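Local structure of tyrocidine synthetase 3 (Brevibacillus brevis, 2JGP) at residues H40-L48 and I59-K67; V169-E180 and A199-I209. The protein probably takes part in assembling the peptide antibiotic tyrocidine, this carrier-condensation bidomain holding the growing peptide on its carrier and joining it to the next amino acid. All coordinates share one frame; numbering follows the deposited sequence.

Interaction 1 (H40-L48 with I59-K67) lies in the peptidyl carrier domain and interaction 2 (V169-E180 with A199-I209) in the condensation domain, on opposite sides of the chain's centre. Their centres are 58 Å apart and they share no secondary-structure element. Each is partly buried, but their chemistry differs. Two helices meet in interaction 1 through aliphatic side chains; a water bridges the backbones, while a sulfate is held by H40-L48 alone. Interaction 2 pairs two parallel strands through five direct backbone hydrogen bonds, with side chains packing on both faces. Interaction 1 buries 397 Å², interaction 2 920 Å².

Interaction 1 of 2, residues H40-L48 and I59-K67; sequences HSLRAMRVL and IPLRILFEK. With SO4 (sulfate ion), chain C.
Sulfate oxygen O3 is gripped from two residues: H40 ND1 reaches it at 2.6 Å from the edge of the imidazole, in the ring plane, and R43 NH2 at 3.2 Å, with R43 NE adding a weak bond. The R43 chain bends at its third torsion (chi3 -76°), folding the guanidinium back so that its edge faces the ion. Oxygen O1 is taken by the main chain, R43 N at 2.9 Å and, weakly, H40 N. The anion thus sits at the start of helix 41-48, where the helix dipole would probably help hold it. H40-S41-L42 matches the signature of carrier-domain helical bundles, consistent with S41 being the serine that carries phosphopantetheine. On another side of helix 41-48, helix 61-66 crosses at 115°, with closest axis approach 10.2 Å. L64 CD2 presses on A44 CB at 3.5 Å, and L61 splits its branches, CD1 to A44 and CD2 to M45 CG. L48 meets L61 at about a right angle; its CD1 lies an unusually tight 3.5 Å from L61 CD1, while its CD2 packs 3.6 Å from I59 CB. F65 meets the ring of F35 with the planes nearly parallel, and its edge turns toward S41 OG. A water links L48 O to I59 N, 2.8 Å from each.

Interaction 2 of 2, residues V169-E180 and A199-I209; sequences VPFALAYSEVTE and APLIRVSLLKI
Y175 and K208 each swing CG anti to the backbone N (chi1 -179°) on the face of the sheet they share with L206 and E177, and there the two side chains cross obliquely. The phenol oxygen thereby comes over the lysine chain, Y175 OH lying 3.2 Å from K208 CD. The same hydroxyl donates to E177 OE2 at 3.1 Å, on the anti side of the carboxylate and 28° out of its plane, which would limit rotation of the phenol. K208 runs alongside E177, yet K208 NZ stays 4.8 Å from E177 OE2, so any attraction is through space and not a salt bridge.

Backbone bonds set the register: A174, S176 and V178 donate to V204 O, L206 O and K208 O, while L206 and K208 donate back to A174 O and S176 O. This alternation, with short segment axes inclined at 22°, is the ladder of a parallel pair. CA-H groups supplement it, S205 CA lying 3.2 Å from A174 O. Before the ladder begins, a water spans A172 O and V204 N in place of a direct bond. There the F171 ring is met at its edge, in plane, by V204 CG2 at 3.7 Å, and L173 CD2 packs 3.7 Å from L206 CB. V178 CG2 contacts both L207 and I209.

The strands belong to a beta-alpha-beta crossover, 174-177 being an outermost strand of the mixed sheet and 202-210 pairing with antiparallel strand 213-220 along its other edge. Helix 180-189, the connection, packs on V178, L207 and I209, and E180 at its start forms salt bridges to R184 and R213. Helix 133-146 packs against F171 and V204, while its R133 makes a cation-pi contact with Y175.

Interaction 1 of 2, residues H40-L48 and I59-K67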
loop_
_atom_site.group_PDB
_atom_site.type_symbol
_atom_site.label_atom_id
_atom_site.label_comp_id
_atom_site.label_asym_id
_atom_site.label_seq_id
_atom_site.Cartn_x
_atom_site.Cartn_y
_atom_site.Cartn_z
ATOM N N HIS A 40 -30.102 -16.973 -15.242
ATOM C CA HIS A 40 -30.807 -16.670 -16.491
ATOM C C HIS A 40 -31.137 -15.170 -16.506
ATOM O O HIS A 40 -30.541 -14.399 -15.749
ATOM C CB HIS A 40 -32.069 -17.530 -16.640
ATOM C CG HIS A 40 -31.826 -19.002 -16.522
ATOM N ND1 HIS A 40 -31.637 -19.633 -15.311
ATOM C CD2 HIS A 40 -31.763 -19.972 -17.466
ATOM C CE1 HIS A 40 -31.462 -20.927 -15.514
ATOM N NE2 HIS A 40 -31.534 -21.159 -16.813
ATOM N N SER A 41 -32.078 -14.762 -17.360
ATOM C CA SER A 41 -32.408 -13.346 -17.560
ATOM C C SER A 41 -32.803 -12.611 -16.280
ATOM O O SER A 41 -32.361 -11.483 -16.056
ATOM C CB SER A 41 -33.532 -13.203 -18.592
ATOM O OG SER A 41 -33.207 -13.900 -19.781
ATOM N N LEU A 42 -33.628 -13.245 -15.448
ATOM C CA LEU A 42 -34.105 -12.619 -14.212
ATOM C C LEU A 42 -32.954 -12.268 -13.269
ATOM O O LEU A 42 -32.856 -11.132 -12.794
ATOM C CB LEU A 42 -35.109 -13.531 -13.494
ATOM C CG LEU A 42 -35.671 -13.060 -12.144
ATOM C CD1 LEU A 42 -36.279 -11.661 -12.238
ATOM C CD2 LEU A 42 -36.702 -14.052 -11.621
ATOM N N ARG A 43 -32.086 -13.239 -12.997
ATOM C CA ARG A 43 -30.977 -13.015 -12.067
ATOM C C ARG A 43 -29.848 -12.183 -12.689
ATOM O O ARG A 43 -29.115 -11.516 -11.964
ATOM C CB ARG A 43 -30.462 -14.334 -11.470
ATOM C CG ARG A 43 -31.356 -14.842 -10.330
ATOM C CD ARG A 43 -30.796 -16.063 -9.616
ATOM N NE ARG A 43 -30.967 -17.292 -10.385
ATOM C CZ ARG A 43 -30.504 -18.485 -10.010
ATOM N NH1 ARG A 43 -29.822 -18.626 -8.878
ATOM N NH2 ARG A 43 -30.715 -19.546 -10.778
ATOM N N ALA A 44 -29.715 -12.205 -14.014
ATOM C CA ALA A 44 -28.789 -11.290 -14.701
ATOM C C ALA A 44 -29.210 -9.838 -14.482
ATOM O O ALA A 44 -28.373 -8.978 -14.214
ATOM C CB ALA A 44 -28.720 -11.602 -16.193
ATOM N N MET A 45 -30.509 -9.571 -14.587
ATOM C CA MET A 45 -31.045 -8.238 -14.305
ATOM C C MET A 45 -30.823 -7.840 -12.839
ATOM O O MET A 45 -30.567 -6.667 -12.543
ATOM C CB MET A 45 -32.526 -8.156 -14.690
ATOM C CG MET A 45 -32.736 -8.158 -16.201
ATOM S SD MET A 45 -34.445 -8.001 -16.730
ATOM C CE MET A 45 -35.177 -9.488 -16.054
ATOM N N ARG A 46 -30.898 -8.812 -11.934
ATOM C CA ARG A 46 -30.593 -8.569 -10.521
ATOM C C ARG A 46 -29.117 -8.206 -10.301
ATOM O O ARG A 46 -28.809 -7.373 -9.450
ATOM C CB ARG A 46 -30.954 -9.782 -9.663
ATOM C CG ARG A 46 -32.437 -10.002 -9.470
ATOM C CD ARG A 46 -32.682 -11.331 -8.779
ATOM N NE ARG A 46 -34.044 -11.461 -8.269
ATOM C CZ ARG A 46 -34.578 -12.591 -7.804
ATOM N NH1 ARG A 46 -33.878 -13.724 -7.782
ATOM N NH2 ARG A 46 -35.830 -12.593 -7.363
ATOM N N VAL A 47 -28.214 -8.833 -11.055
ATOM C CA VAL A 47 -26.788 -8.484 -10.987
ATOM C C VAL A 47 -26.572 -7.036 -11.431
ATOM O O VAL A 47 -25.838 -6.284 -10.786
ATOM C CB VAL A 47 -25.915 -9.429 -11.842
ATOM C CG1 VAL A 47 -24.502 -8.854 -12.023
ATOM C CG2 VAL A 47 -25.848 -10.810 -11.204
ATOM N N LEU A 48 -27.224 -6.652 -12.524
ATOM C CA LEU A 48 -27.154 -5.279 -13.020
ATOM C C LEU A 48 -27.662 -4.293 -11.969
ATOM O O LEU A 48 -27.043 -3.251 -11.728
ATOM C CB LEU A 48 -27.969 -5.125 -14.306
ATOM C CG LEU A 48 -27.608 -6.047 -15.476
ATOM C CD1 LEU A 48 -28.464 -5.712 -16.678
ATOM C CD2 LEU A 48 -26.131 -5.957 -15.818
ATOM N N ILE A 59 -24.208 -1.439 -15.977
ATOM C CA ILE A 59 -23.767 -2.446 -16.928
ATOM C C ILE A 59 -24.960 -2.798 -17.811
ATOM O O ILE A 59 -25.964 -3.295 -17.301
ATOM C CB ILE A 59 -23.294 -3.726 -16.211
ATOM C CG1 ILE A 59 -22.119 -3.430 -15.274
ATOM C CG2 ILE A 59 -22.892 -4.792 -17.222
ATOM C CD1 ILE A 59 -21.801 -4.592 -14.335
ATOM N N PRO A 60 -24.867 -2.531 -19.129
ATOM C CA PRO A 60 -25.987 -2.900 -19.992
ATOM C C PRO A 60 -26.200 -4.405 -19.962
ATOM O O PRO A 60 -25.231 -5.154 -19.862
ATOM C CB PRO A 60 -25.528 -2.448 -21.384
ATOM C CG PRO A 60 -24.432 -1.469 -21.144
ATOM C CD PRO A 60 -23.767 -1.915 -19.891
ATOM N N LEU A 61 -27.451 -4.849 -20.041
ATOM C CA LEU A 61 -27.737 -6.281 -20.023
ATOM C C LEU A 61 -27.035 -6.978 -21.184
ATOM O O LEU A 61 -26.503 -8.071 -21.023
ATOM C CB LEU A 61 -29.244 -6.539 -20.067
ATOM C CG LEU A 61 -29.699 -7.989 -19.892
ATOM C CD1 LEU A 61 -29.195 -8.563 -18.567
ATOM C CD2 LEU A 61 -31.217 -8.082 -19.988
ATOM N N ARG A 62 -27.032 -6.331 -22.345
ATOM C CA ARG A 62 -26.326 -6.834 -23.531
ATOM C C ARG A 62 -24.864 -7.189 -23.281
ATOM O O ARG A 62 -24.353 -8.148 -23.855
ATOM C CB ARG A 62 -26.403 -5.843 -24.704
ATOM C CG ARG A 62 -26.322 -4.368 -24.339
ATOM C CD ARG A 62 -27.710 -3.762 -24.033
ATOM N NE ARG A 62 -28.019 -2.619 -24.895
ATOM C CZ ARG A 62 -29.251 -2.187 -25.177
ATOM N NH1 ARG A 62 -30.329 -2.782 -24.667
ATOM N NH2 ARG A 62 -29.408 -1.143 -25.982
ATOM N N ILE A 63 -24.194 -6.406 -22.439
ATOM C CA ILE A 63 -22.790 -6.643 -22.120
ATOM C C ILE A 63 -22.596 -7.869 -21.221
ATOM O O ILE A 63 -21.635 -8.623 -21.399
ATOM C CB ILE A 63 -22.155 -5.397 -21.463
ATOM C CG1 ILE A 63 -22.129 -4.231 -22.459
ATOM C CG2 ILE A 63 -20.759 -5.703 -20.973
ATOM C CD1 ILE A 63 -21.289 -4.490 -23.699
ATOM N N LEU A 64 -23.495 -8.078 -20.263
ATOM C CA LEU A 64 -23.442 -9.282 -19.429
ATOM C C LEU A 64 -23.600 -10.539 -20.288
ATOM O O LEU A 64 -22.919 -11.541 -20.071
ATOM C CB LEU A 64 -24.512 -9.243 -18.335
ATOM C CG LEU A 64 -24.583 -10.434 -17.373
ATOM C CD1 LEU A 64 -23.210 -10.862 -16.859
ATOM C CD2 LEU A 64 -25.507 -10.110 -16.199
ATOM N N PHE A 65 -24.500 -10.486 -21.264
ATOM C CA PHE A 65 -24.635 -11.587 -22.215
ATOM C C PHE A 65 -23.367 -11.757 -23.049
ATOM O O PHE A 65 -22.886 -12.875 -23.245
ATOM C CB PHE A 65 -25.842 -11.368 -23.129
ATOM C CG PHE A 65 -27.143 -11.827 -22.535
ATOM C CD1 PHE A 65 -28.197 -10.944 -22.354
ATOM C CD2 PHE A 65 -27.319 -13.151 -22.171
ATOM C CE1 PHE A 65 -29.414 -11.382 -21.819
ATOM C CE2 PHE A 65 -28.525 -13.594 -21.634
ATOM C CZ PHE A 65 -29.571 -12.707 -21.456
ATOM N N GLU A 66 -22.836 -10.638 -23.526
ATOM C CA GLU A 66 -21.655 -10.617 -24.382
ATOM C C GLU A 66 -20.391 -11.016 -23.623
ATOM O O GLU A 66 -19.535 -11.707 -24.165
ATOM C CB GLU A 66 -21.493 -9.216 -24.969
ATOM C CG GLU A 66 -20.388 -9.045 -25.992
ATOM C CD GLU A 66 -20.358 -7.634 -26.555
ATOM O OE1 GLU A 66 -21.390 -7.191 -27.103
ATOM O OE2 GLU A 66 -19.311 -6.964 -26.448
ATOM N N LYS A 67 -20.301 -10.591 -22.363
ATOM C CA LYS A 67 -19.125 -10.808 -21.524
ATOM C C LYS A 67 -19.560 -11.577 -20.273
ATOM O O LYS A 67 -19.633 -11.006 -19.187
ATOM C CB LYS A 67 -18.516 -9.463 -21.119
ATOM C CG LYS A 67 -18.294 -8.468 -22.245
ATOM C CD LYS A 67 -17.088 -8.800 -23.104
ATOM C CE LYS A 67 -16.639 -7.574 -23.908
ATOM N NZ LYS A 67 -15.312 -7.797 -24.523
HETATM S S SO4 C . -33.261 -17.133 -13.175
HETATM O O1 SO4 C . -32.616 -15.967 -13.774
HETATM O O2 SO4 C . -34.445 -17.462 -13.958
HETATM O O3 SO4 C . -32.353 -18.270 -13.212
HETATM O O4 SO4 C . -33.638 -16.864 -11.794
HETATM O O HOH W 1 -25.094 -2.317 -13.466
#

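Interaction 2 of 2, residues V169-E180 and A199-I209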
loop_
_atom_site.group_PDB
_atom_site.type_symbol
_atom_site.label_atom_id
_atom_site.label_comp_id
_atom_site.label_asym_id
_atom_site.label_seq_id
_atom_site.Cartn_x
_atom_site.Cartn_y
_atom_site.Cartn_z
ATOM N N VAL A 169 9.923 24.559 -13.748
ATOM C CA VAL A 169 10.471 24.865 -12.422
ATOM C C VAL A 169 12.000 24.829 -12.437
ATOM O O VAL A 169 12.594 24.093 -13.231
ATOM C CB VAL A 169 9.963 23.868 -11.367
ATOM C CG1 VAL A 169 8.440 23.901 -11.295
ATOM C CG2 VAL A 169 10.466 22.448 -11.673
ATOM N N PRO A 170 12.643 25.611 -11.549
ATOM C CA PRO A 170 14.103 25.609 -11.491
ATOM C C PRO A 170 14.643 24.386 -10.751
ATOM O O PRO A 170 14.088 23.976 -9.729
ATOM C CB PRO A 170 14.426 26.893 -10.723
ATOM C CG PRO A 170 13.258 27.110 -9.840
ATOM C CD PRO A 170 12.054 26.521 -10.548
ATOM N N PHE A 171 15.708 23.798 -11.283
ATOM C CA PHE A 171 16.375 22.683 -10.623
ATOM C C PHE A 171 17.849 22.654 -11.000
ATOM O O PHE A 171 18.191 22.766 -12.172
ATOM C CB PHE A 171 15.717 21.349 -10.998
ATOM C CG PHE A 171 16.417 20.147 -10.422
ATOM C CD1 PHE A 171 16.053 19.644 -9.183
ATOM C CD2 PHE A 171 17.451 19.526 -11.118
ATOM C CE1 PHE A 171 16.697 18.542 -8.650
ATOM C CE2 PHE A 171 18.107 18.425 -10.585
ATOM C CZ PHE A 171 17.728 17.933 -9.349
ATOM N N ALA A 172 18.708 22.506 -9.996
ATOM C CA ALA A 172 20.124 22.250 -10.219
ATOM C C ALA A 172 20.589 21.119 -9.310
ATOM O O ALA A 172 20.178 21.028 -8.146
ATOM C CB ALA A 172 20.949 23.511 -9.969
ATOM N N LEU A 173 21.430 20.249 -9.862
ATOM C CA LEU A 173 22.122 19.214 -9.099
ATOM C C LEU A 173 23.141 19.877 -8.177
ATOM O O LEU A 173 23.975 20.657 -8.641
ATOM C CB LEU A 173 22.855 18.263 -10.055
ATOM C CG LEU A 173 23.708 17.115 -9.489
ATOM C CD1 LEU A 173 24.265 16.264 -10.618
ATOM C CD2 LEU A 173 24.856 17.610 -8.638
ATOM N N ALA A 174 23.090 19.548 -6.890
ATOM C CA ALA A 174 24.074 20.033 -5.919
ATOM C C ALA A 174 25.277 19.090 -5.902
ATOM O O ALA A 174 25.161 17.938 -5.483
ATOM C CB ALA A 174 23.452 20.115 -4.541
ATOM N N TYR A 175 26.427 19.570 -6.361
ATOM C CA TYR A 175 27.623 18.738 -6.457
ATOM C C TYR A 175 28.638 19.094 -5.373
ATOM O O TYR A 175 28.895 20.273 -5.115
ATOM C CB TYR A 175 28.257 18.884 -7.839
ATOM C CG TYR A 175 29.487 18.029 -8.041
ATOM C CD1 TYR A 175 29.378 16.654 -8.234
ATOM C CD2 TYR A 175 30.757 18.593 -8.044
ATOM C CE1 TYR A 175 30.500 15.864 -8.419
ATOM C CE2 TYR A 175 31.888 17.813 -8.228
ATOM C CZ TYR A 175 31.753 16.447 -8.417
ATOM O OH TYR A 175 32.875 15.670 -8.605
ATOM N N SER A 176 29.201 18.066 -4.741
ATOM C CA SER A 176 30.253 18.237 -3.739
ATOM C C SER A 176 31.263 17.096 -3.827
ATOM O O SER A 176 30.951 16.020 -4.336
ATOM C CB SER A 176 29.658 18.281 -2.327
ATOM O OG SER A 176 28.671 19.290 -2.203
ATOM N N GLU A 177 32.473 17.349 -3.336
ATOM C CA GLU A 177 33.515 16.333 -3.244
ATOM C C GLU A 177 33.907 16.174 -1.778
ATOM O O GLU A 177 34.401 17.115 -1.157
ATOM C CB GLU A 177 34.728 16.723 -4.092
ATOM C CG GLU A 177 34.383 17.015 -5.551
ATOM C CD GLU A 177 35.596 17.107 -6.459
ATOM O OE1 GLU A 177 36.740 17.126 -5.952
ATOM O OE2 GLU A 177 35.402 17.162 -7.693
ATOM N N VAL A 178 33.669 14.987 -1.230
ATOM C CA VAL A 178 33.882 14.726 0.192
ATOM C C VAL A 178 34.501 13.351 0.399
ATOM O O VAL A 178 34.503 12.525 -0.509
ATOM C CB VAL A 178 32.543 14.766 0.966
ATOM C CG1 VAL A 178 31.887 16.133 0.836
ATOM C CG2 VAL A 178 31.601 13.670 0.472
ATOM N N THR A 179 35.014 13.111 1.604
ATOM C CA THR A 179 35.457 11.778 2.009
ATOM C C THR A 179 34.240 10.868 2.154
ATOM O O THR A 179 33.121 11.351 2.343
ATOM C CB THR A 179 36.222 11.827 3.350
ATOM O OG1 THR A 179 37.413 12.611 3.193
ATOM C CG2 THR A 179 36.609 10.425 3.817
ATOM N N GLU A 180 34.448 9.557 2.051
ATOM C CA GLU A 180 33.356 8.605 2.262
ATOM C C GLU A 180 32.737 8.776 3.650
ATOM O O GLU A 180 31.513 8.834 3.787
ATOM C CB GLU A 180 33.832 7.161 2.071
ATOM C CG GLU A 180 32.695 6.152 2.064
ATOM C CD GLU A 180 33.154 4.723 1.880
ATOM O OE1 GLU A 180 34.356 4.492 1.639
ATOM O OE2 GLU A 180 32.301 3.821 1.968
ATOM N N ALA A 199 7.876 24.539 -5.784
ATOM C CA ALA A 199 8.226 23.392 -6.604
ATOM C C ALA A 199 9.606 23.645 -7.219
ATOM O O ALA A 199 9.983 24.799 -7.447
ATOM C CB ALA A 199 7.174 23.167 -7.693
ATOM N N PRO A 200 10.382 22.581 -7.466
ATOM C CA PRO A 200 10.084 21.169 -7.263
ATOM C C PRO A 200 10.322 20.713 -5.820
ATOM O O PRO A 200 11.283 21.151 -5.171
ATOM C CB PRO A 200 11.073 20.483 -8.199
ATOM C CG PRO A 200 12.263 21.369 -8.165
ATOM C CD PRO A 200 11.738 22.771 -8.013
ATOM N N LEU A 201 9.460 19.832 -5.328
ATOM C CA LEU A 201 9.642 19.241 -4.003
ATOM C C LEU A 201 10.530 17.995 -4.076
ATOM O O LEU A 201 10.225 16.953 -3.494
ATOM C CB LEU A 201 8.288 18.924 -3.369
ATOM C CG LEU A 201 7.457 20.183 -3.129
ATOM C CD1 LEU A 201 6.000 19.843 -2.890
ATOM C CD2 LEU A 201 8.041 20.993 -1.968
ATOM N N ILE A 202 11.635 18.125 -4.803
ATOM C CA ILE A 202 12.653 17.091 -4.873
ATOM C C ILE A 202 13.988 17.806 -4.913
ATOM O O ILE A 202 14.112 18.866 -5.537
ATOM C CB ILE A 202 12.471 16.164 -6.106
ATOM C CG1 ILE A 202 13.541 15.063 -6.121
ATOM C CG2 ILE A 202 12.513 16.959 -7.406
ATOM C CD1 ILE A 202 13.228 13.892 -7.058
ATOM N N ARG A 203 14.975 17.246 -4.221
ATOM C CA ARG A 203 16.330 17.791 -4.255
ATOM C C ARG A 203 17.335 16.656 -4.362
ATOM O O ARG A 203 17.073 15.525 -3.936
ATOM C CB ARG A 203 16.618 18.692 -3.047
ATOM C CG ARG A 203 16.186 18.151 -1.698
ATOM C CD ARG A 203 16.634 19.081 -0.569
ATOM N NE ARG A 203 15.783 20.268 -0.424
ATOM C CZ ARG A 203 15.006 20.544 0.624
ATOM N NH1 ARG A 203 14.949 19.738 1.673
ATOM N NH2 ARG A 203 14.277 21.652 0.629
ATOM N N VAL A 204 18.471 16.963 -4.977
ATOM C CA VAL A 204 19.469 15.954 -5.283
ATOM C C VAL A 204 20.858 16.511 -4.991
ATOM O O VAL A 204 21.178 17.634 -5.382
ATOM C CB VAL A 204 19.365 15.515 -6.761
ATOM C CG1 VAL A 204 20.367 14.398 -7.079
ATOM C CG2 VAL A 204 17.946 15.057 -7.072
ATOM N N SER A 205 21.662 15.725 -4.277
ATOM C CA SER A 205 23.076 16.020 -4.082
ATOM C C SER A 205 23.900 14.854 -4.622
ATOM O O SER A 205 23.633 13.696 -4.292
ATOM C CB SER A 205 23.393 16.249 -2.604
ATOM O OG SER A 205 22.769 17.427 -2.118
ATOM N N LEU A 206 24.877 15.166 -5.467
ATOM C CA LEU A 206 25.848 14.178 -5.934
ATOM C C LEU A 206 27.168 14.418 -5.210
ATOM O O LEU A 206 27.761 15.488 -5.335
ATOM C CB LEU A 206 26.054 14.293 -7.443
ATOM C CG LEU A 206 26.995 13.261 -8.064
ATOM C CD1 LEU A 206 26.507 11.839 -7.786
ATOM C CD2 LEU A 206 27.132 13.498 -9.562
ATOM N N LEU A 207 27.615 13.419 -4.451
ATOM C CA LEU A 207 28.842 13.522 -3.670
ATOM C C LEU A 207 29.889 12.574 -4.235
ATOM O O LEU A 207 29.715 11.360 -4.179
ATOM C CB LEU A 207 28.577 13.168 -2.207
ATOM C CG LEU A 207 27.369 13.822 -1.538
ATOM C CD1 LEU A 207 27.147 13.205 -0.162
ATOM C CD2 LEU A 207 27.562 15.330 -1.443
ATOM N N LYS A 208 30.958 13.140 -4.789
ATOM C CA LYS A 208 32.112 12.366 -5.233
ATOM C C LYS A 208 32.952 12.002 -4.014
ATOM O O LYS A 208 33.509 12.884 -3.354
ATOM C CB LYS A 208 32.944 13.178 -6.226
ATOM C CG LYS A 208 34.171 12.448 -6.771
ATOM C CD LYS A 208 34.676 13.102 -8.054
ATOM C CE LYS A 208 35.725 12.255 -8.766
ATOM N NZ LYS A 208 37.110 12.755 -8.562
ATOM N N ILE A 209 33.019 10.707 -3.712
ATOM C CA ILE A 209 33.769 10.206 -2.554
ATOM C C ILE A 209 35.092 9.559 -2.957
ATOM O O ILE A 209 35.917 9.224 -2.102
ATOM C CB ILE A 209 32.923 9.224 -1.695
ATOM C CG1 ILE A 209 32.594 7.935 -2.460
ATOM C CG2 ILE A 209 31.648 9.904 -1.240
ATOM C CD1 ILE A 209 31.861 6.902 -1.627
HETATM O O HOH W 2 18.622 19.834 -5.991
#